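Local atomic coordinates of MAGE domain-containing protein (Xenopus laevis, PDB entry 7DG2), a protein that probably serves as the Nse3-type MAGE subunit of the Smc5/6 complex, pairing with Nse1 and binding Nse4 within a DNA-binding assembly. Residues 68-73 with 173-178; 100-105 with 153-158. All blocks are in the same frame, centred on the assembly; numbering follows the deposited sequence.

The fold is consistent with two winged-helix units in tandem, as in other MAGE proteins, followed by helix 175-180. Contact 1 joins the end of strand 64-70, probably part of the first unit's wing, to the start of that helix; contact 2 lies between helix 94-111 and strand 156-160, and both its segments fall in sequence between those of contact 1. The contact centres are about 13 Å apart, yet segments 173-178 and 153-158 touch directly. Arg176 N lies 2.8 Å from Lys154 O, and Gly174 N is likewise 2.8 Å from Tyr155 O, both probable hydrogen bonds. Arg176 CD also packs on Tyr155 CZ at 3.3 Å. Of the two, contact 2 alone is touched by another chain, that of Nse4.

Contact 1 of 2, residues 68-73 with 173-178; sequences EIDTKS and WGQRAF
Ile69 and Gln175 meet through their first side-chain carbons, CB to CB at 3.8 Å, and this pairing forms the tight part of the contact. With CG1 set between the backbone N and the carbonyl carbon (chi1 65°), the Ile69 side chain carries CD1 to 4.0 Å from Gln175 CB, so the isoleucine bears on the root of the glutamine, whose side chain crosses it at about a right angle. Gln175 then runs extended past the Ile69 carbonyl: its CG lies 3.4 Å from Ile69 O, and its amide NE2 only 3.1 Å from the same oxygen, but the angle is too poor for a hydrogen bond. Pro29, Lys154, Ile75 and Ile77 enclose the isoleucine further.

The arrangement is consistent with the tandem winged-helix fold of MAGE domains, in which it would join two separate parts. Strand 64-70 turns a corner at Ile69, while Gly174 is the N-cap of helix 175-180, so Gln175 reaches across from the first residue of that helix.

Toward solvent, where Asp70 and Gln175 are both partly exposed, the contact thins to a single polar bond. Gln175 NE2 donates to Asp70 OD2 at 3.2 Å (158°), approaching from the anti side and 25° out of the carboxylate plane. The other oxygen, OD1, is turned back into its own loop, where Ser73 N meets it at 2.6 Å in an Asx motif; Lys72 N and Ser73 OG add weak bonds.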
loop_
_atom_site.group_PDB
_atom_site.type_symbol
_atom_site.label_atom_id
_atom_site.label_comp_id
_atom_site.label_asym_id
_atom_site.label_seq_id
_atom_site.Cartn_x
_atom_site.Cartn_y
_atom_site.Cartn_z
ATOM N N GLU B 68 -13.724 -11.754 12.593
ATOM C CA GLU B 68 -14.346 -12.817 11.813
ATOM C C GLU B 68 -15.582 -12.245 11.130
ATOM O O GLU B 68 -16.462 -11.698 11.803
ATOM C CB GLU B 68 -14.711 -13.990 12.728
ATOM C CG GLU B 68 -15.207 -15.229 12.017
ATOM C CD GLU B 68 -15.477 -16.376 12.981
ATOM O OE1 GLU B 68 -16.309 -16.200 13.903
ATOM O OE2 GLU B 68 -14.849 -17.445 12.824
ATOM N N ILE B 69 -15.653 -12.351 9.801
ATOM C CA ILE B 69 -16.805 -11.806 9.082
ATOM C C ILE B 69 -17.783 -12.881 8.630
ATOM O O ILE B 69 -18.902 -12.541 8.210
ATOM C CB ILE B 69 -16.378 -10.958 7.870
ATOM C CG1 ILE B 69 -15.674 -11.820 6.827
ATOM C CG2 ILE B 69 -15.500 -9.791 8.336
ATOM C CD1 ILE B 69 -15.453 -11.110 5.521
ATOM N N ASP B 70 -17.401 -14.151 8.678
ATOM C CA ASP B 70 -18.325 -15.256 8.448
ATOM C C ASP B 70 -18.089 -16.289 9.535
ATOM O O ASP B 70 -16.995 -16.861 9.617
ATOM C CB ASP B 70 -18.135 -15.863 7.054
ATOM C CG ASP B 70 -19.169 -16.942 6.739
ATOM O OD1 ASP B 70 -19.095 -18.035 7.335
ATOM O OD2 ASP B 70 -20.075 -16.677 5.919
ATOM N N THR B 71 -19.104 -16.508 10.383
ATOM C CA THR B 71 -18.947 -17.429 11.507
ATOM C C THR B 71 -18.947 -18.885 11.058
ATOM O O THR B 71 -18.364 -19.738 11.736
ATOM C CB THR B 71 -20.052 -17.218 12.551
ATOM O OG1 THR B 71 -20.947 -18.336 12.527
ATOM C CG2 THR B 71 -20.844 -15.963 12.278
ATOM N N LYS B 72 -19.585 -19.195 9.931
ATOM C CA LYS B 72 -19.682 -20.583 9.493
ATOM C C LYS B 72 -18.402 -21.056 8.812
ATOM O O LYS B 72 -17.952 -22.184 9.048
ATOM C CB LYS B 72 -20.884 -20.755 8.558
ATOM C CG LYS B 72 -20.939 -22.104 7.853
ATOM C CD LYS B 72 -22.215 -22.270 7.035
ATOM C CE LYS B 72 -22.262 -23.637 6.361
ATOM N NZ LYS B 72 -23.577 -23.894 5.719
ATOM N N SER B 73 -17.809 -20.226 7.956
ATOM C CA SER B 73 -16.571 -20.578 7.270
ATOM C C SER B 73 -15.329 -20.070 7.992
ATOM O O SER B 73 -14.210 -20.362 7.546
ATOM C CB SER B 73 -16.581 -20.046 5.831
ATOM O OG SER B 73 -16.637 -18.622 5.778
ATOM N N TRP B 173 -25.122 -4.667 1.069
ATOM C CA TRP B 173 -23.829 -4.571 1.742
ATOM C C TRP B 173 -23.256 -5.961 1.987
ATOM O O TRP B 173 -23.979 -6.886 2.379
ATOM C CB TRP B 173 -23.955 -3.871 3.096
ATOM C CG TRP B 173 -24.169 -2.396 3.081
ATOM C CD1 TRP B 173 -24.712 -1.643 2.086
ATOM C CD2 TRP B 173 -23.857 -1.498 4.151
ATOM N NE1 TRP B 173 -24.754 -0.314 2.472
ATOM C CE2 TRP B 173 -24.230 -0.203 3.735
ATOM C CE3 TRP B 173 -23.289 -1.664 5.422
ATOM C CZ2 TRP B 173 -24.048 0.925 4.541
ATOM C CZ3 TRP B 173 -23.110 -0.537 6.226
ATOM C CH2 TRP B 173 -23.495 0.738 5.781
ATOM N N GLY B 174 -21.929 -6.094 1.789
ATOM C CA GLY B 174 -21.222 -7.298 2.171
ATOM C C GLY B 174 -20.713 -7.266 3.614
ATOM O O GLY B 174 -20.744 -6.237 4.287
ATOM N N GLN B 175 -20.220 -8.428 4.058
ATOM C CA GLN B 175 -19.757 -8.585 5.431
ATOM C C GLN B 175 -18.620 -7.624 5.764
ATOM O O GLN B 175 -18.523 -7.140 6.899
ATOM C CB GLN B 175 -19.315 -10.034 5.656
ATOM C CG GLN B 175 -20.451 -11.078 5.594
ATOM C CD GLN B 175 -19.947 -12.483 5.242
ATOM O OE1 GLN B 175 -18.974 -12.641 4.494
ATOM N NE2 GLN B 175 -20.613 -13.508 5.779
ATOM N N ARG B 176 -17.747 -7.332 4.798
ATOM C CA ARG B 176 -16.657 -6.402 5.098
ATOM C C ARG B 176 -17.179 -4.990 5.353
ATOM O O ARG B 176 -16.653 -4.284 6.221
ATOM C CB ARG B 176 -15.620 -6.407 3.975
ATOM C CG ARG B 176 -14.461 -5.447 4.261
ATOM C CD ARG B 176 -13.443 -5.415 3.132
ATOM N NE ARG B 176 -12.623 -6.615 3.028
ATOM C CZ ARG B 176 -11.533 -6.866 3.751
ATOM N NH1 ARG B 176 -11.120 -6.006 4.669
ATOM N NH2 ARG B 176 -10.857 -7.992 3.546
ATOM N N ALA B 177 -18.219 -4.558 4.621
ATOM C CA ALA B 177 -18.790 -3.234 4.861
ATOM C C ALA B 177 -19.340 -3.121 6.275
ATOM O O ALA B 177 -19.162 -2.093 6.940
ATOM C CB ALA B 177 -19.892 -2.931 3.842
ATOM N N PHE B 178 -20.016 -4.163 6.758
ATOM C CA PHE B 178 -20.571 -4.068 8.103
ATOM C C PHE B 178 -19.496 -4.016 9.175
ATOM O O PHE B 178 -19.770 -3.514 10.271
ATOM C CB PHE B 178 -21.517 -5.237 8.381
ATOM C CG PHE B 178 -22.869 -5.064 7.757
ATOM C CD1 PHE B 178 -23.750 -4.114 8.253
ATOM C CD2 PHE B 178 -23.250 -5.834 6.673
ATOM C CE1 PHE B 178 -25.000 -3.939 7.677
ATOM C CE2 PHE B 178 -24.490 -5.668 6.098
ATOM C CZ PHE B 178 -25.367 -4.717 6.599
#

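Contact 2 of 2, residues 100-105 with 153-158; sequences GLLMVI and QKYLEY
Leu102 lies against Tyr155 in a CH-pi contact: its CD2 methyl sits over one face of the ring, 3.5 Å from the centroid and 19° off the ring normal. The methyl is shifted toward the CG-CD1 bond, 3.4 Å from each of these Tyr155 atoms. CG of Leu102 points away from its backbone N (chi1 171°), which carries the branch toward Tyr155 and Leu156.

The remaining contacts are aliphatic. Leu102 CD1 packs on Leu156 CG at 4.0 Å, the two leucine side chains running antiparallel alongside one another. Ile105 CG2 reaches Leu156 CD1, also at 4.0 Å, so Leu156 leans on two successive turns of the helix.

At the far end of the tyrosine, OH is hydrogen-bonded to Glu180 and to Arg64 of the Nse4 chain. With an alanine in place of Tyr155, Leu102 CD2 would probably lose the ring face it rests on, and Glu180 and Arg64 of Nse4 a shared hydroxyl partner. Between helix and strand the chemistry is wholly apolar and buried, which implies that this core is held by shape and close packing, while the same tyrosine, through its hydroxyl, also bonds to the Nse4 chain.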
loop_
_atom_site.group_PDB
_atom_site.type_symbol
_atom_site.label_atom_id
_atom_site.label_comp_id
_atom_site.label_asym_id
_atom_site.label_seq_id
_atom_site.Cartn_x
_atom_site.Cartn_y
_atom_site.Cartn_z
ATOM N N GLY B 100 -14.158 6.103 -2.523
ATOM C CA GLY B 100 -15.175 7.082 -2.869
ATOM C C GLY B 100 -16.313 6.454 -3.655
ATOM O O GLY B 100 -17.490 6.666 -3.350
ATOM N N LEU B 101 -15.974 5.653 -4.668
ATOM C CA LEU B 101 -17.010 4.996 -5.462
ATOM C C LEU B 101 -17.807 4.017 -4.610
ATOM O O LEU B 101 -19.043 4.001 -4.648
ATOM C CB LEU B 101 -16.392 4.285 -6.666
ATOM C CG LEU B 101 -17.363 3.408 -7.456
ATOM C CD1 LEU B 101 -18.510 4.236 -8.004
ATOM C CD2 LEU B 101 -16.644 2.688 -8.589
ATOM N N LEU B 102 -17.114 3.200 -3.815
ATOM C CA LEU B 102 -17.819 2.235 -2.982
ATOM C C LEU B 102 -18.769 2.929 -2.022
ATOM O O LEU B 102 -19.900 2.467 -1.810
ATOM C CB LEU B 102 -16.820 1.370 -2.212
ATOM C CG LEU B 102 -17.458 0.465 -1.150
ATOM C CD1 LEU B 102 -18.319 -0.606 -1.805
ATOM C CD2 LEU B 102 -16.355 -0.162 -0.320
ATOM N N MET B 103 -18.339 4.047 -1.432
ATOM C CA MET B 103 -19.193 4.716 -0.456
ATOM C C MET B 103 -20.478 5.227 -1.102
ATOM O O MET B 103 -21.553 5.198 -0.487
ATOM C CB MET B 103 -18.431 5.868 0.197
ATOM C CG MET B 103 -19.290 6.738 1.108
ATOM S SD MET B 103 -19.902 5.856 2.558
ATOM C CE MET B 103 -18.757 6.452 3.821
ATOM N N VAL B 104 -20.383 5.696 -2.340
ATOM C CA VAL B 104 -21.571 6.156 -3.055
ATOM C C VAL B 104 -22.537 4.996 -3.271
ATOM O O VAL B 104 -23.757 5.143 -3.108
ATOM C CB VAL B 104 -21.149 6.810 -4.382
ATOM C CG1 VAL B 104 -22.355 7.045 -5.274
ATOM C CG2 VAL B 104 -20.418 8.108 -4.110
ATOM N N ILE B 105 -22.004 3.821 -3.611
ATOM C CA ILE B 105 -22.841 2.638 -3.816
ATOM C C ILE B 105 -23.445 2.168 -2.492
ATOM O O ILE B 105 -24.643 1.865 -2.406
ATOM C CB ILE B 105 -22.025 1.521 -4.498
ATOM C CG1 ILE B 105 -21.599 1.955 -5.900
ATOM C CG2 ILE B 105 -22.818 0.222 -4.552
ATOM C CD1 ILE B 105 -20.609 0.980 -6.548
ATOM N N GLN B 153 -13.956 -8.886 -2.306
ATOM C CA GLN B 153 -13.514 -8.267 -1.060
ATOM C C GLN B 153 -14.582 -8.309 0.021
ATOM O O GLN B 153 -14.288 -7.966 1.176
ATOM C CB GLN B 153 -13.088 -6.823 -1.336
ATOM C CG GLN B 153 -11.834 -6.741 -2.203
ATOM C CD GLN B 153 -11.512 -5.311 -2.638
ATOM O OE1 GLN B 153 -12.410 -4.481 -2.818
ATOM N NE2 GLN B 153 -10.228 -5.021 -2.807
ATOM N N LYS B 154 -15.806 -8.741 -0.320
ATOM C CA LYS B 154 -16.959 -8.783 0.581
ATOM C C LYS B 154 -17.431 -7.396 1.005
ATOM O O LYS B 154 -18.103 -7.263 2.033
ATOM C CB LYS B 154 -16.696 -9.628 1.831
ATOM C CG LYS B 154 -16.147 -11.008 1.542
ATOM C CD LYS B 154 -17.092 -11.816 0.709
ATOM C CE LYS B 154 -16.730 -13.295 0.811
ATOM N NZ LYS B 154 -17.614 -14.122 -0.046
ATOM N N TYR B 155 -17.104 -6.356 0.232
ATOM C CA TYR B 155 -17.745 -5.065 0.465
ATOM C C TYR B 155 -19.193 -5.077 0.007
ATOM O O TYR B 155 -20.036 -4.408 0.604
ATOM C CB TYR B 155 -17.005 -3.946 -0.262
ATOM C CG TYR B 155 -15.767 -3.443 0.439
ATOM C CD1 TYR B 155 -15.845 -2.886 1.708
ATOM C CD2 TYR B 155 -14.529 -3.474 -0.200
ATOM C CE1 TYR B 155 -14.710 -2.387 2.342
ATOM C CE2 TYR B 155 -13.396 -2.999 0.422
ATOM C CZ TYR B 155 -13.492 -2.448 1.680
ATOM O OH TYR B 155 -12.348 -1.985 2.289
ATOM N N LEU B 156 -19.499 -5.831 -1.046
ATOM C CA LEU B 156 -20.849 -5.904 -1.577
ATOM C C LEU B 156 -21.240 -7.359 -1.787
ATOM O O LEU B 156 -20.388 -8.223 -2.006
ATOM C CB LEU B 156 -20.960 -5.162 -2.910
ATOM C CG LEU B 156 -20.641 -3.663 -2.939
ATOM C CD1 LEU B 156 -20.609 -3.152 -4.369
ATOM C CD2 LEU B 156 -21.635 -2.881 -2.098
ATOM N N GLU B 157 -22.542 -7.610 -1.718
ATOM C CA GLU B 157 -23.154 -8.831 -2.228
ATOM C C GLU B 157 -23.806 -8.533 -3.572
ATOM O O GLU B 157 -24.371 -7.455 -3.771
ATOM C CB GLU B 157 -24.213 -9.366 -1.267
ATOM C CG GLU B 157 -23.695 -10.025 -0.019
ATOM C CD GLU B 157 -24.828 -10.597 0.808
ATOM O OE1 GLU B 157 -25.992 -10.512 0.349
ATOM O OE2 GLU B 157 -24.562 -11.125 1.909
ATOM N N TYR B 158 -23.745 -9.507 -4.481
ATOM C CA TYR B 158 -24.215 -9.368 -5.859
ATOM C C TYR B 158 -25.061 -10.606 -6.124
ATOM O O TYR B 158 -24.514 -11.667 -6.435
ATOM C CB TYR B 158 -23.039 -9.269 -6.828
ATOM C CG TYR B 158 -23.378 -8.993 -8.276
ATOM C CD1 TYR B 158 -24.097 -7.866 -8.636
ATOM C CD2 TYR B 158 -22.948 -9.851 -9.290
ATOM C CE1 TYR B 158 -24.383 -7.589 -9.965
ATOM C CE2 TYR B 158 -23.233 -9.584 -10.623
ATOM C CZ TYR B 158 -23.955 -8.454 -10.955
ATOM O OH TYR B 158 -24.252 -8.171 -12.272
#